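Local coordinates for protein 1-acyl-sn-glycerol-3-phosphate acyltransferase (PDB 5KYM) that probably transfers an acyl chain to 1-acyl-sn-glycerol-3-phosphate at the membrane, giving phosphatidic acid, as an acyltransferase of the HX4D family, at residues 26-31 and 115-120; 96-101 and 148-153. All coordinates share one frame; numbering follows the deposited sequence.

Contact 1: residues 26-31 and 115-120. With DD9 (nonane), chain F; HGX (1-heptadecanoyl-2-tridecanoyl-3-glycerol-phosphonyl choline), chain C.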
ATOM      1  N   GLY A  26      -1.549 -14.258 -14.384  1.00 54.77           N
ATOM      2  CA  GLY A  26      -2.275 -15.492 -14.494  1.00 52.64           C
ATOM      3  C   GLY A  26      -1.271 -16.619 -14.467  1.00 51.83           C
ATOM      4  O   GLY A  26      -1.363 -17.574 -13.690  1.00 56.67           O
ATOM      5  N   PHE A  27      -0.255 -16.459 -15.275  1.00 49.06           N
ATOM      6  CA  PHE A  27       0.794 -17.421 -15.377  1.00 47.19           C
ATOM      7  C   PHE A  27       1.425 -17.661 -14.036  1.00 47.26           C
ATOM      8  O   PHE A  27       1.794 -18.793 -13.729  1.00 53.47           O
ATOM      9  CB  PHE A  27       1.799 -16.957 -16.448  1.00 47.83           C
ATOM     10  CG  PHE A  27       2.974 -17.812 -16.554  1.00 50.07           C
ATOM     11  CD1 PHE A  27       2.896 -19.019 -17.182  1.00 51.95           C
ATOM     12  CD2 PHE A  27       4.177 -17.436 -15.952  1.00 52.65           C
ATOM     13  CE1 PHE A  27       4.005 -19.841 -17.218  1.00 53.99           C
ATOM     14  CE2 PHE A  27       5.287 -18.251 -15.990  1.00 51.32           C
ATOM     15  CZ  PHE A  27       5.206 -19.440 -16.616  1.00 52.40           C
ATOM     16  N   VAL A  28       1.554 -16.630 -13.218  1.00 46.62           N
ATOM     17  CA  VAL A  28       2.281 -16.779 -11.947  1.00 50.40           C
ATOM     18  C   VAL A  28       1.490 -17.683 -11.004  1.00 52.26           C
ATOM     19  O   VAL A  28       2.048 -18.645 -10.436  1.00 51.92           O
ATOM     20  CB  VAL A  28       2.616 -15.417 -11.307  1.00 51.55           C
ATOM     21  CG1 VAL A  28       2.981 -15.542  -9.834  1.00 51.53           C
ATOM     22  CG2 VAL A  28       3.752 -14.763 -12.071  1.00 53.04           C
ATOM     23  N   LEU A  29       0.199 -17.382 -10.848  1.00 51.30           N
ATOM     24  CA  LEU A  29      -0.652 -18.186  -9.983  1.00 50.62           C
ATOM     25  C   LEU A  29      -0.736 -19.588 -10.569  1.00 52.17           C
ATOM     26  O   LEU A  29      -0.676 -20.578  -9.799  1.00 53.16           O
ATOM     27  CB  LEU A  29      -2.050 -17.602  -9.925  1.00 49.08           C
ATOM     28  CG  LEU A  29      -2.135 -16.213  -9.323  1.00 47.75           C
ATOM     29  CD1 LEU A  29      -3.506 -15.702  -9.562  1.00 46.50           C
ATOM     30  CD2 LEU A  29      -1.827 -16.210  -7.818  1.00 47.69           C
ATOM     31  N   PHE A  30      -0.862 -19.681 -11.909  1.00 49.19           N
ATOM     32  CA  PHE A  30      -0.918 -20.978 -12.527  1.00 51.39           C
ATOM     33  C   PHE A  30       0.326 -21.800 -12.208  1.00 53.44           C
ATOM     34  O   PHE A  30       0.192 -22.947 -11.807  1.00 58.31           O
ATOM     35  CB  PHE A  30      -1.138 -20.932 -14.020  1.00 52.00           C
ATOM     36  CG  PHE A  30      -0.995 -22.276 -14.677  1.00 55.73           C
ATOM     37  CD1 PHE A  30      -2.052 -23.168 -14.662  1.00 57.18           C
ATOM     38  CD2 PHE A  30       0.185 -22.669 -15.298  1.00 59.82           C
ATOM     39  CE1 PHE A  30      -1.969 -24.417 -15.291  1.00 57.29           C
ATOM     40  CE2 PHE A  30       0.292 -23.929 -15.909  1.00 61.25           C
ATOM     41  CZ  PHE A  30      -0.788 -24.807 -15.889  1.00 59.42           C
ATOM     42  N   ARG A  31       1.524 -21.245 -12.342  1.00 52.97           N
ATOM     43  CA  ARG A  31       2.700 -22.000 -11.884  1.00 55.00           C
ATOM     44  C   ARG A  31       2.655 -22.315 -10.370  1.00 54.70           C
ATOM     45  O   ARG A  31       3.037 -23.369  -9.947  1.00 50.18           O
ATOM     46  CB  ARG A  31       3.993 -21.261 -12.150  1.00 58.71           C
ATOM     47  CG  ARG A  31       4.644 -21.465 -13.499  1.00 62.24           C
ATOM     48  CD  ARG A  31       5.898 -20.579 -13.596  1.00 65.68           C
ATOM     49  NE  ARG A  31       6.769 -20.613 -12.388  1.00 66.43           N
ATOM     50  CZ  ARG A  31       7.838 -21.383 -12.209  1.00 68.55           C
ATOM     51  NH1 ARG A  31       8.205 -22.268 -13.136  1.00 72.13           N
ATOM     52  NH2 ARG A  31       8.558 -21.277 -11.084  1.00 67.58           N
ATOM     53  N   ASN A 115      -8.463  -8.645  -8.923  1.00 57.89           N
ATOM     54  CA  ASN A 115      -9.223  -9.406  -7.926  1.00 62.39           C
ATOM     55  C   ASN A 115      -8.473 -10.650  -7.439  1.00 59.78           C
ATOM     56  O   ASN A 115      -8.489 -10.958  -6.231  1.00 64.06           O
ATOM     57  CB  ASN A 115     -10.604  -9.806  -8.446  1.00 67.00           C
ATOM     58  CG  ASN A 115     -10.531 -10.482  -9.789  1.00 76.27           C
ATOM     59  OD1 ASN A 115      -9.642 -10.168 -10.599  1.00 81.59           O
ATOM     60  ND2 ASN A 115     -11.428 -11.424 -10.040  1.00 88.42           N
ATOM     61  N   TRP A 116      -7.817 -11.352  -8.353  1.00 55.98           N
ATOM     62  CA  TRP A 116      -7.052 -12.546  -7.978  1.00 54.80           C
ATOM     63  C   TRP A 116      -5.963 -12.126  -7.042  1.00 51.91           C
ATOM     64  O   TRP A 116      -5.684 -12.791  -6.068  1.00 54.95           O
ATOM     65  CB  TRP A 116      -6.349 -13.266  -9.136  1.00 55.70           C
ATOM     66  CG  TRP A 116      -7.109 -13.493 -10.341  1.00 56.17           C
ATOM     67  CD1 TRP A 116      -8.411 -13.764 -10.427  1.00 56.59           C
ATOM     68  CD2 TRP A 116      -6.589 -13.494 -11.669  1.00 58.46           C
ATOM     69  NE1 TRP A 116      -8.765 -13.926 -11.732  1.00 59.16           N
ATOM     70  CE2 TRP A 116      -7.663 -13.782 -12.525  1.00 58.98           C
ATOM     71  CE3 TRP A 116      -5.309 -13.281 -12.225  1.00 60.23           C
ATOM     72  CZ2 TRP A 116      -7.523 -13.866 -13.933  1.00 59.34           C
ATOM     73  CZ3 TRP A 116      -5.153 -13.363 -13.638  1.00 61.53           C
ATOM     74  CH2 TRP A 116      -6.270 -13.660 -14.470  1.00 60.12           C
ATOM     75  N   TYR A 117      -5.293 -11.036  -7.345  1.00 49.46           N
ATOM     76  CA  TYR A 117      -4.213 -10.646  -6.473  1.00 47.31           C
ATOM     77  C   TYR A 117      -4.679 -10.016  -5.154  1.00 45.69           C
ATOM     78  O   TYR A 117      -4.070 -10.287  -4.103  1.00 45.47           O
ATOM     79  CB  TYR A 117      -3.152  -9.897  -7.265  1.00 45.67           C
ATOM     80  CG  TYR A 117      -2.274 -10.880  -8.015  1.00 42.89           C
ATOM     81  CD1 TYR A 117      -1.236 -11.536  -7.369  1.00 42.64           C
ATOM     82  CD2 TYR A 117      -2.513 -11.178  -9.306  1.00 41.41           C
ATOM     83  CE1 TYR A 117      -0.443 -12.440  -8.013  1.00 42.15           C
ATOM     84  CE2 TYR A 117      -1.716 -12.050  -9.986  1.00 42.38           C
ATOM     85  CZ  TYR A 117      -0.702 -12.697  -9.336  1.00 43.92           C
ATOM     86  OH  TYR A 117       0.100 -13.575 -10.052  1.00 48.33           O
ATOM     87  N   ILE A 118      -5.790  -9.281  -5.162  1.00 46.19           N
ATOM     88  CA  ILE A 118      -6.366  -8.789  -3.899  1.00 50.28           C
ATOM     89  C   ILE A 118      -6.732  -9.929  -2.985  1.00 52.38           C
ATOM     90  O   ILE A 118      -6.481  -9.864  -1.800  1.00 50.53           O
ATOM     91  CB  ILE A 118      -7.635  -7.932  -4.097  1.00 52.63           C
ATOM     92  CG1 ILE A 118      -7.286  -6.638  -4.845  1.00 52.43           C
ATOM     93  CG2 ILE A 118      -8.270  -7.623  -2.745  1.00 54.15           C
ATOM     94  CD1 ILE A 118      -8.420  -5.679  -5.118  1.00 52.47           C
ATOM     95  N   ARG A 119      -7.375 -10.948  -3.550  1.00 57.99           N
ATOM     96  CA  ARG A 119      -7.692 -12.164  -2.828  1.00 58.58           C
ATOM     97  C   ARG A 119      -6.440 -12.864  -2.352  1.00 55.07           C
ATOM     98  O   ARG A 119      -6.385 -13.220  -1.196  1.00 56.02           O
ATOM     99  CB  ARG A 119      -8.511 -13.108  -3.680  1.00 65.26           C
ATOM    100  CG  ARG A 119      -9.988 -12.755  -3.737  1.00 77.88           C
ATOM    101  CD  ARG A 119     -10.886 -13.985  -4.093  1.00 89.19           C
ATOM    102  NE  ARG A 119     -10.853 -14.236  -5.541  1.00 94.74           N
ATOM    103  CZ  ARG A 119     -11.433 -13.458  -6.468  1.00103.02           C
ATOM    104  NH1 ARG A 119     -12.161 -12.368  -6.129  1.00110.57           N
ATOM    105  NH2 ARG A 119     -11.284 -13.765  -7.755  1.00102.17           N
ATOM    106  N   TYR A 120      -5.419 -13.030  -3.198  1.00 51.12           N
ATOM    107  CA  TYR A 120      -4.212 -13.738  -2.765  1.00 49.44           C
ATOM    108  C   TYR A 120      -3.583 -13.055  -1.557  1.00 51.02           C
ATOM    109  O   TYR A 120      -3.157 -13.734  -0.625  1.00 54.22           O
ATOM    110  CB  TYR A 120      -3.168 -13.867  -3.865  1.00 47.55           C
ATOM    111  CG  TYR A 120      -2.112 -14.929  -3.569  1.00 46.45           C
ATOM    112  CD1 TYR A 120      -1.053 -14.652  -2.767  1.00 47.41           C
ATOM    113  CD2 TYR A 120      -2.185 -16.202  -4.147  1.00 46.80           C
ATOM    114  CE1 TYR A 120      -0.081 -15.611  -2.481  1.00 50.68           C
ATOM    115  CE2 TYR A 120      -1.227 -17.158  -3.895  1.00 47.51           C
ATOM    116  CZ  TYR A 120      -0.170 -16.871  -3.047  1.00 49.82           C
ATOM    117  OH  TYR A 120       0.824 -17.795  -2.716  1.00 51.60           O
TER
HETATM  118  C1  DD9 F 304       2.977 -10.958 -11.383  1.00 52.25           C
HETATM  119  C2  DD9 F 304       1.779 -10.733 -10.477  1.00 50.51           C
HETATM  120  C3  DD9 F 304       1.557  -9.243 -10.325  1.00 50.75           C
HETATM  121  C4  DD9 F 304       0.315  -8.996  -9.483  1.00 54.50           C
HETATM  122  C5  DD9 F 304       0.283  -7.539  -9.011  1.00 56.72           C
HETATM  123  C6  DD9 F 304      -0.854  -7.385  -8.008  1.00 57.95           C
HETATM  124  C7  DD9 F 304      -1.345  -5.959  -7.761  1.00 54.60           C
HETATM  125  C8  DD9 F 304      -2.401  -6.026  -6.636  1.00 54.42           C
HETATM  126  C9  DD9 F 304      -3.345  -4.817  -6.662  1.00 56.53           C
HETATM  127  O11 HGX C 301      10.473 -21.938 -17.435  1.00 84.83           O
HETATM  128  C11 HGX C 301       9.389 -21.386 -17.527  1.00 88.30           C
HETATM  129  C12 HGX C 301       8.569 -21.599 -18.797  1.00 83.19           C
HETATM  130  C13 HGX C 301       7.300 -20.753 -18.923  1.00 75.49           C
HETATM  131  C14 HGX C 301       6.802 -20.578 -20.361  1.00 70.75           C
HETATM  132  C15 HGX C 301       5.270 -20.672 -20.421  1.00 71.38           C
HETATM  133  C16 HGX C 301       4.619 -20.395 -21.790  1.00 70.60           C
HETATM  134  C17 HGX C 301       3.087 -20.284 -21.739  1.00 69.76           C
HETATM  135  C18 HGX C 301       2.428 -21.194 -20.692  1.00 66.72           C
HETATM  136  O3  HGX C 301       8.950 -20.549 -16.411  1.00101.91           O
HETATM  137  C3  HGX C 301       9.808 -20.175 -15.317  1.00105.13           C
HETATM  138  C2  HGX C 301      10.643 -18.932 -15.638  1.00104.92           C
HETATM  139  C1  HGX C 301      11.767 -18.755 -14.596  1.00110.46           C
HETATM  140  O3P HGX C 301      11.239 -18.373 -13.314  1.00126.79           O
HETATM  141  O2  HGX C 301       9.745 -17.813 -15.670  1.00 97.07           O
HETATM  142  C31 HGX C 301      10.108 -16.685 -16.530  1.00 95.83           C
HETATM  143  O31 HGX C 301      11.300 -16.447 -16.732  1.00103.60           O
HETATM  144  C32 HGX C 301       9.020 -15.790 -17.121  1.00 81.77           C
HETATM  145  C33 HGX C 301       8.260 -16.453 -18.271  1.00 74.31           C
HETATM  146  C34 HGX C 301       7.309 -15.480 -18.981  1.00 69.93           C
HETATM  147  C35 HGX C 301       5.990 -16.169 -19.375  1.00 73.71           C
HETATM  148  C36 HGX C 301       4.851 -15.254 -19.882  1.00 72.42           C
HETATM  149  C37 HGX C 301       3.762 -16.088 -20.584  1.00 71.82           C
HETATM  150  C38 HGX C 301       2.337 -15.509 -20.601  1.00 77.29           C
HETATM  151  C39 HGX C 301       1.283 -16.629 -20.744  1.00 79.72           C
HETATM  152  C40 HGX C 301      -0.158 -16.172 -21.021  1.00 76.37           C
HETATM  153  O1  HGX C 301      13.277 -19.266 -12.135  1.00147.17           O
HETATM  154  P1  HGX C 301      12.094 -18.346 -11.927  1.00149.44           P
HETATM  155  O4  HGX C 301      11.149 -18.574 -10.759  1.00148.00           O
HETATM  156  O5  HGX C 301      12.652 -16.827 -11.766  1.00139.67           O
HETATM  157  C4  HGX C 301      13.654 -16.446 -10.808  1.00116.74           C
HETATM  158  C5  HGX C 301      14.572 -15.374 -11.394  1.00 98.96           C
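Leu29 and Tyr117 meet tip to tip, CG of the leucine 3.5 Å from OH of the tyrosine. That CG stands anti to its own carbonyl carbon (chi1 -63°), which carries it up to the phenol oxygen. Of the two branches, Leu29 CD1 lies 3.8 Å from Trp116 CB, while CD2 packs 3.7 Å from Tyr120 CD2, the leucine and Tyr120 sliding past each other in opposite directions. Val28 crosses the tyrosine at about a right angle, its CB 3.4 Å from Tyr117 OH. Next to this group the indole reaches the helix backbone itself, Trp116 CZ3 standing 3.7 Å from Gly26 CA. Short helix 114-120 of the acyltransferase domain thus rests on long helix 2-34, which with helix 38-59 probably forms the two-helix motif that positions the active site in the bilayer; the short segments 26-31 and 115-120 run at 45° to each other. Over one face of the phenol lies bound nonane, with its C4 centred 3.4 Å above the ring plane. The hydroxyl is anchored by a hydrogen bond to Gly25 O, which helps fix the ring beneath the alkane. A phenylalanine in place of Tyr117 would probably leave Gly25 O without that mate and let the ring shift under the nonane. On another side of helix 2-34, Phe27 turns to a bound phospholipid, CZ lying 3.4 Å from its C13, and Arg31 lays its guanidinium against the glycerol carbon C3.

Contact 2: residues 96-101 and 148-153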
ATOM      1  N   PHE A  96       7.785  -1.950  -1.787  1.00 36.50           N
ATOM      2  CA  PHE A  96       8.864  -1.381  -0.999  1.00 37.20           C
ATOM      3  C   PHE A  96       8.701  -1.460   0.499  1.00 40.11           C
ATOM      4  O   PHE A  96       9.551  -0.964   1.218  1.00 45.12           O
ATOM      5  CB  PHE A  96       9.013   0.094  -1.393  1.00 36.21           C
ATOM      6  CG  PHE A  96       9.490   0.296  -2.801  1.00 34.15           C
ATOM      7  CD1 PHE A  96      10.839   0.266  -3.097  1.00 32.99           C
ATOM      8  CD2 PHE A  96       8.614   0.522  -3.798  1.00 33.22           C
ATOM      9  CE1 PHE A  96      11.290   0.442  -4.358  1.00 32.23           C
ATOM     10  CE2 PHE A  96       9.069   0.717  -5.084  1.00 33.71           C
ATOM     11  CZ  PHE A  96      10.409   0.697  -5.355  1.00 32.72           C
ATOM     12  N   VAL A  97       7.618  -2.047   0.994  1.00 40.69           N
ATOM     13  CA  VAL A  97       7.413  -2.156   2.447  1.00 39.91           C
ATOM     14  C   VAL A  97       6.885  -3.540   2.820  1.00 40.88           C
ATOM     15  O   VAL A  97       7.468  -4.209   3.666  1.00 44.12           O
ATOM     16  CB  VAL A  97       6.409  -1.115   2.921  1.00 39.44           C
ATOM     17  CG1 VAL A  97       6.194  -1.206   4.428  1.00 39.73           C
ATOM     18  CG2 VAL A  97       6.797   0.272   2.421  1.00 38.16           C
ATOM     19  N   ALA A  98       5.804  -3.977   2.177  1.00 40.48           N
ATOM     20  CA  ALA A  98       5.085  -5.154   2.606  1.00 41.67           C
ATOM     21  C   ALA A  98       4.047  -5.654   1.608  1.00 42.72           C
ATOM     22  O   ALA A  98       3.312  -4.858   1.066  1.00 44.44           O
ATOM     23  CB  ALA A  98       4.408  -4.796   3.913  1.00 41.73           C
ATOM     24  N   THR A  99       3.966  -6.957   1.401  1.00 43.47           N
ATOM     25  CA  THR A  99       2.957  -7.497   0.549  1.00 45.63           C
ATOM     26  C   THR A  99       1.863  -8.063   1.370  1.00 48.79           C
ATOM     27  O   THR A  99       1.628  -9.290   1.390  1.00 52.18           O
ATOM     28  CB  THR A  99       3.466  -8.562  -0.419  1.00 46.48           C
ATOM     29  OG1 THR A  99       4.097  -9.633   0.262  1.00 46.06           O
ATOM     30  CG2 THR A  99       4.455  -7.982  -1.292  1.00 49.48           C
ATOM     31  N   GLY A 100       1.101  -7.129   1.948  1.00 49.73           N
ATOM     32  CA  GLY A 100      -0.055  -7.426   2.785  1.00 48.48           C
ATOM     33  C   GLY A 100      -1.439  -7.175   2.203  1.00 47.39           C
ATOM     34  O   GLY A 100      -1.632  -6.610   1.109  1.00 47.05           O
ATOM     35  N   ALA A 101      -2.400  -7.612   2.997  1.00 47.67           N
ATOM     36  CA  ALA A 101      -3.815  -7.316   2.808  1.00 47.68           C
ATOM     37  C   ALA A 101      -4.148  -5.822   2.788  1.00 44.64           C
ATOM     38  O   ALA A 101      -3.515  -5.018   3.400  1.00 44.33           O
ATOM     39  CB  ALA A 101      -4.574  -7.957   3.941  1.00 49.14           C
ATOM     40  N   GLY A 148      -2.374 -13.986  11.389  1.00 68.12           N
ATOM     41  CA  GLY A 148      -1.009 -13.595  10.979  1.00 64.96           C
ATOM     42  C   GLY A 148      -0.826 -12.832   9.684  1.00 62.45           C
ATOM     43  O   GLY A 148       0.289 -12.731   9.198  1.00 69.98           O
ATOM     44  N   VAL A 149      -1.887 -12.273   9.126  1.00 59.61           N
ATOM     45  CA  VAL A 149      -1.784 -11.480   7.893  1.00 58.21           C
ATOM     46  C   VAL A 149      -1.311 -10.042   8.186  1.00 57.29           C
ATOM     47  O   VAL A 149      -1.823  -9.382   9.112  1.00 52.71           O
ATOM     48  CB  VAL A 149      -3.154 -11.378   7.174  1.00 59.26           C
ATOM     49  CG1 VAL A 149      -3.014 -10.556   5.899  1.00 59.16           C
ATOM     50  CG2 VAL A 149      -3.750 -12.752   6.877  1.00 57.88           C
ATOM     51  N   THR A 150      -0.363  -9.550   7.372  1.00 55.53           N
ATOM     52  CA  THR A 150       0.019  -8.132   7.423  1.00 51.37           C
ATOM     53  C   THR A 150      -1.070  -7.298   6.755  1.00 49.13           C
ATOM     54  O   THR A 150      -1.554  -7.664   5.718  1.00 49.39           O
ATOM     55  CB  THR A 150       1.389  -7.890   6.752  1.00 50.45           C
ATOM     56  OG1 THR A 150       2.439  -8.302   7.617  1.00 50.64           O
ATOM     57  CG2 THR A 150       1.675  -6.420   6.491  1.00 52.65           C
ATOM     58  N   PHE A 151      -1.422  -6.174   7.338  1.00 48.27           N
ATOM     59  CA  PHE A 151      -2.363  -5.260   6.722  1.00 51.36           C
ATOM     60  C   PHE A 151      -1.725  -3.946   6.362  1.00 52.65           C
ATOM     61  O   PHE A 151      -0.666  -3.596   6.897  1.00 56.60           O
ATOM     62  CB  PHE A 151      -3.574  -4.990   7.638  1.00 54.64           C
ATOM     63  CG  PHE A 151      -4.740  -5.813   7.286  1.00 58.16           C
ATOM     64  CD1 PHE A 151      -4.734  -7.200   7.595  1.00 60.66           C
ATOM     65  CD2 PHE A 151      -5.811  -5.269   6.565  1.00 60.79           C
ATOM     66  CE1 PHE A 151      -5.779  -8.010   7.193  1.00 58.37           C
ATOM     67  CE2 PHE A 151      -6.883  -6.095   6.190  1.00 61.87           C
ATOM     68  CZ  PHE A 151      -6.852  -7.458   6.497  1.00 59.85           C
ATOM     69  N   ILE A 152      -2.387  -3.229   5.451  1.00 50.79           N
ATOM     70  CA  ILE A 152      -1.966  -1.910   4.989  1.00 48.00           C
ATOM     71  C   ILE A 152      -3.188  -1.089   5.035  1.00 45.49           C
ATOM     72  O   ILE A 152      -4.173  -1.429   4.400  1.00 45.91           O
ATOM     73  CB  ILE A 152      -1.429  -1.937   3.534  1.00 49.04           C
ATOM     74  CG1 ILE A 152      -0.267  -2.934   3.415  1.00 49.40           C
ATOM     75  CG2 ILE A 152      -0.988  -0.555   3.066  1.00 48.96           C
ATOM     76  CD1 ILE A 152       0.208  -3.196   2.011  1.00 49.34           C
ATOM     77  N   VAL A 153      -3.131  -0.013   5.787  1.00 45.49           N
ATOM     78  CA  VAL A 153      -4.330   0.704   6.238  1.00 47.60           C
ATOM     79  C   VAL A 153      -4.111   2.225   6.002  1.00 48.37           C
ATOM     80  O   VAL A 153      -3.018   2.725   6.253  1.00 44.94           O
ATOM     81  CB  VAL A 153      -4.561   0.281   7.718  1.00 49.72           C
ATOM     82  CG1 VAL A 153      -5.270   1.327   8.555  1.00 51.90           C
ATOM     83  CG2 VAL A 153      -5.291  -1.048   7.766  1.00 50.22           C
TER
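Ala101 is gripped by two backbone hydrogen bonds. Its N donates to Thr150 O at 2.8 Å, and its O accepts from Ile152 N at 2.9 Å. Together they make a single beta bridge between Ala101 and Phe151, in the bonding pattern of a parallel pair. The bridge brings the loop after helix 89-96 against strand 151-153, an edge strand of the five-stranded mixed sheet. On its other side that strand is bonded through Phe151 and Val153 to strand 79-82 and to Phe78 just before it, so Thr150 O and Ile152 N face the loop while Phe151 bonds the neighbouring chain segment. Just before strand 151-153, Gly148 closes helix 137-147 with a Schellman motif, and Val149 leads into the strand. The packing follows from the bridge. Ala101 CB sits over the centre of one face of the Phe151 ring, 3.4 Å above its plane, in a CH-pi contact, and Val149 CG1 approaches the same methyl at 3.6 Å; helix 137-147 also packs on this phenylalanine through Ala141, Lys144 and Leu145. Farther back along the loop, Ala98 CB faces Thr150 CG2 at 4.1 Å. Ile152 CB points toward the loop, and with CD1 anti (chi2 172°) that methyl comes to 3.6 Å from Ala98 O.

In the fold
The segments alternate along the chain, 26-31, 96-101, 115-120, then 148-153, so the two contacts interlock in sequence. Their centres lie about 17 Å apart and their nearest atoms about 6 Å, without touching. Contact 1 is peripheral, joining N-terminal helix 2-34 to helix 114-120 beside bound nonane and lipid; contact 2 is buried near the chain's centre, at an edge of the mixed sheet. Strand 103-104, which follows the loop of contact 2, leads on toward helix 114-120, so one stretch of chain links the sheet to the helix that meets helix 2-34. This is consistent with the catalytic domain being held at the membrane by helices 2-34 and 38-59.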